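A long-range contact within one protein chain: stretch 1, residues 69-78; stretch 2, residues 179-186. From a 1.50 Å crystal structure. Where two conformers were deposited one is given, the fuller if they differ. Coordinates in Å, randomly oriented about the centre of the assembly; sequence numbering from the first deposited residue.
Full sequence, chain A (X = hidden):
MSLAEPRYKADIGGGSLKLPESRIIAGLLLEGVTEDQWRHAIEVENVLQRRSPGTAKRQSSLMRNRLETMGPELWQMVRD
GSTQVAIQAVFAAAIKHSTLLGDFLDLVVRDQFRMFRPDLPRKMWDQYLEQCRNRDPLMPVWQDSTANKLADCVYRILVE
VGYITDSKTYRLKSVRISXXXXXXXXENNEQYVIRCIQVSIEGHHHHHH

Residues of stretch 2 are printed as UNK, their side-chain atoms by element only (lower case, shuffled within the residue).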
# COMPACT_ATOMS: atom_id res chain seq x y z
N THR A 69 -3.48 8.45 6.32
CA THR A 69 -4.77 7.79 6.50
C THR A 69 -4.85 7.08 7.87
O THR A 69 -5.94 6.70 8.29
CB THR A 69 -5.12 6.74 5.37
OG1 THR A 69 -4.21 5.65 5.40
CG2 THR A 69 -5.12 7.31 3.96
N MET A 70 -3.70 6.95 8.56
CA MET A 70 -3.57 6.18 9.81
C MET A 70 -3.04 7.14 10.88
O MET A 70 -2.80 8.31 10.59
CB MET A 70 -2.59 5.01 9.67
CG MET A 70 -3.03 3.93 8.73
SD MET A 70 -4.67 3.18 9.06
CE MET A 70 -4.47 1.75 7.99
N GLY A 71 -2.86 6.63 12.09
CA GLY A 71 -2.61 7.49 13.23
C GLY A 71 -1.24 7.27 13.80
O GLY A 71 -0.47 6.44 13.30
N PRO A 72 -0.91 8.03 14.85
CA PRO A 72 0.45 7.98 15.44
C PRO A 72 0.92 6.59 15.87
O PRO A 72 2.11 6.32 15.81
CB PRO A 72 0.31 8.89 16.67
CG PRO A 72 -0.71 9.87 16.28
CD PRO A 72 -1.75 9.04 15.52
N GLU A 73 0.01 5.73 16.30
CA GLU A 73 0.36 4.41 16.77
C GLU A 73 1.00 3.63 15.61
O GLU A 73 2.02 2.93 15.76
CB GLU A 73 -0.91 3.72 17.30
CG GLU A 73 -1.65 4.52 18.43
CD GLU A 73 -2.38 5.82 17.99
OE1 GLU A 73 -2.94 5.92 16.87
OE2 GLU A 73 -2.41 6.76 18.82
N LEU A 74 0.37 3.75 14.46
CA LEU A 74 0.85 3.06 13.27
C LEU A 74 2.09 3.74 12.67
O LEU A 74 2.97 3.08 12.17
CB LEU A 74 -0.25 2.95 12.25
CG LEU A 74 0.18 2.23 10.97
CD1 LEU A 74 -1.01 1.59 10.39
CD2 LEU A 74 0.76 3.28 10.03
N TRP A 75 2.14 5.07 12.68
CA TRP A 75 3.39 5.75 12.33
C TRP A 75 4.55 5.23 13.19
O TRP A 75 5.64 5.01 12.67
CB TRP A 75 3.29 7.27 12.50
CG TRP A 75 2.14 7.90 11.83
CD1 TRP A 75 1.41 7.43 10.77
CD2 TRP A 75 1.61 9.18 12.15
NE1 TRP A 75 0.44 8.34 10.42
CE2 TRP A 75 0.53 9.41 11.28
CE3 TRP A 75 1.94 10.15 13.10
CZ2 TRP A 75 -0.22 10.60 11.31
CZ3 TRP A 75 1.18 11.31 13.15
CH2 TRP A 75 0.11 11.52 12.27
N GLN A 76 4.31 5.00 14.48
CA GLN A 76 5.38 4.56 15.37
C GLN A 76 5.84 3.14 14.97
O GLN A 76 7.02 2.83 15.02
CB GLN A 76 4.90 4.62 16.82
CG GLN A 76 6.02 4.56 17.86
CD GLN A 76 6.47 5.94 18.37
OE1 GLN A 76 7.66 6.17 18.56
NE2 GLN A 76 5.52 6.85 18.60
N MET A 77 4.90 2.30 14.54
CA MET A 77 5.20 0.97 14.01
C MET A 77 6.06 1.02 12.75
O MET A 77 6.97 0.20 12.57
CB MET A 77 3.90 0.22 13.68
CG MET A 77 3.02 -0.02 14.88
SD MET A 77 1.55 -1.00 14.51
CE MET A 77 2.30 -2.49 13.89
N VAL A 78 5.75 1.97 11.88
CA VAL A 78 6.51 2.15 10.63
C VAL A 78 7.92 2.58 10.99
O VAL A 78 8.88 1.99 10.51
CB VAL A 78 5.85 3.13 9.65
CG1 VAL A 78 6.73 3.30 8.41
CG2 VAL A 78 4.52 2.59 9.25
N UNK A 179 0.35 -9.61 14.51
CA UNK A 179 -0.67 -9.36 15.50
C UNK A 179 -0.67 -7.90 15.91
O UNK A 179 -1.72 -7.36 16.20
N UNK A 180 0.50 -7.26 15.90
CA UNK A 180 0.61 -5.84 16.24
C UNK A 180 -0.13 -4.98 15.21
O UNK A 180 -0.83 -4.05 15.53
c UNK A 180 2.44 -4.34 17.15
c UNK A 180 2.06 -5.44 16.21
c UNK A 180 3.93 -4.32 17.33
o UNK A 180 4.53 -3.24 17.23
o UNK A 180 4.50 -5.42 17.56
N UNK A 181 0.01 -5.33 13.94
CA UNK A 181 -0.67 -4.54 12.93
C UNK A 181 -2.17 -4.78 13.01
O UNK A 181 -2.98 -3.82 12.97
c UNK A 181 -1.08 -4.44 10.45
c UNK A 181 -0.11 -4.91 11.56
c UNK A 181 1.32 -4.30 11.45
N UNK A 182 -2.55 -6.05 13.13
CA UNK A 182 -3.97 -6.40 13.19
C UNK A 182 -4.70 -5.76 14.39
O UNK A 182 -5.87 -5.39 14.27
c UNK A 182 -4.22 -7.92 13.13
s UNK A 182 -4.50 -7.99 10.27
c UNK A 182 -6.23 -7.95 10.78
c UNK A 182 -3.78 -8.65 11.85
N UNK A 183 -4.00 -5.69 15.54
CA UNK A 183 -4.57 -5.09 16.74
C UNK A 183 -4.84 -3.61 16.49
O UNK A 183 -5.91 -3.09 16.84
o UNK A 183 -4.14 -4.79 19.19
c UNK A 183 -3.66 -5.37 17.98
N UNK A 184 -3.88 -2.93 15.86
CA UNK A 184 -4.07 -1.53 15.52
C UNK A 184 -5.31 -1.33 14.62
O UNK A 184 -6.14 -0.49 14.92
c UNK A 184 -2.81 -0.90 14.86
c UNK A 184 -2.90 1.64 15.13
c UNK A 184 -3.08 0.50 14.33
c UNK A 184 -3.64 0.68 13.06
o UNK A 184 -4.04 4.34 12.96
c UNK A 184 -3.22 2.92 14.67
c UNK A 184 -3.74 3.08 13.41
c UNK A 184 -3.95 1.98 12.57
N UNK A 185 -5.43 -2.17 13.60
CA UNK A 185 -6.54 -2.10 12.64
C UNK A 185 -7.91 -2.34 13.27
O UNK A 185 -8.85 -1.62 12.94
c UNK A 185 -5.35 -1.30 9.71
c UNK A 185 -5.19 -2.70 10.46
c UNK A 185 -5.07 -3.87 9.49
c UNK A 185 -6.31 -3.04 11.46
N UNK A 186 -8.01 -3.36 14.14
CA UNK A 186 -9.26 -3.67 14.87
C UNK A 186 -9.60 -2.50 15.76
O UNK A 186 -10.74 -1.98 15.72
n UNK A 186 -7.36 -10.12 13.86
c UNK A 186 -7.74 -9.12 14.64
n UNK A 186 -8.96 -8.60 14.50
c UNK A 186 -8.97 -6.19 14.73
c UNK A 186 -9.45 -7.49 15.31
c UNK A 186 -9.15 -4.98 15.66
n UNK A 186 -6.91 -8.64 15.57
O HOH W 1 -4.98 5.96 14.97

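Position 179 has no side-chain atoms beyond the backbone, and nothing of the first stretch lies near it; it is Gly 179, and its carbonyl accepts the backbone hydrogen bond from N of position 183.

Position 180 carries three carbons in an unbranched run, the third bearing two oxygens, and it touches the end of Met 77; the carboxylate marks a glutamate. CG of Glu 180 lies 3.8 Å from CE of Met 77, at an exposed margin of the contact.

At position 181 one carbon carries two more, packed against the end of Met 77; this beta-branched pattern is Val 181. Its CA-to-CB bond points sideways, yet CG2 of Val 181 comes within 3.2 Å of CE of Met 77, a tight apolar contact.

The side chain at position 182 is two carbons, a sulfur and a terminal carbon. Its CA-to-CB bond points away from the first stretch, and the side chain makes no contact with it. This is Met 182.

Position 183 has one carbon followed by one oxygen, out of reach of the first stretch, hence Ser 183.

Position 184 holds one carbon and a six-carbon ring bearing an oxygen, which reaches the turn before the first helix: a tyrosine. N of Gly 71 donates a hydrogen bond to OH of Tyr 184 at 2.7 Å. The same hydroxyl donates to water 1, with OH 2.7 Å from the water oxygen, and the water in turn donates to Glu 73, its oxygen 2.8 Å from OE1. CB of Leu 74 sits over one ring face, 3.7 Å from the centroid, in a CH-pi contact, whereas CB of Glu 73 and SD of Met 70 lie at the edge.

Position 185 shows four carbons forked at the second, touching the end of Met 70: a leucine. Its CA-to-CB bond runs sideways, but the end comes nearer, placing CD2 of Leu 185 3.6 Å from CE of Met 70.

Position 186 has three carbons, a nitrogen, and a carbon carrying two more nitrogens, exposed and far from the first stretch. This guanidinium identifies Arg 186.

The two helices run nearly antiparallel, at 164°, with their axes 10.6 Å apart at closest approach, and the contact buries 398 Å² in total. Tyr 184 spans the gap and lies along the first stretch, from CB of Tyr 184, 4.4 Å from SD of Met 77, to the Tyr 184 hydroxyl at the N-cap residue Gly 71. The phenol thus combines an apolar ring packed against Leu 74 with a polar tip that engages a backbone amide and a bridging water. Met 77 closes one end against Glu 180 and Val 181; Met 70 packs against Leu 185 at the other.

Stretch 2, residues 179-186: GEVMSYLR
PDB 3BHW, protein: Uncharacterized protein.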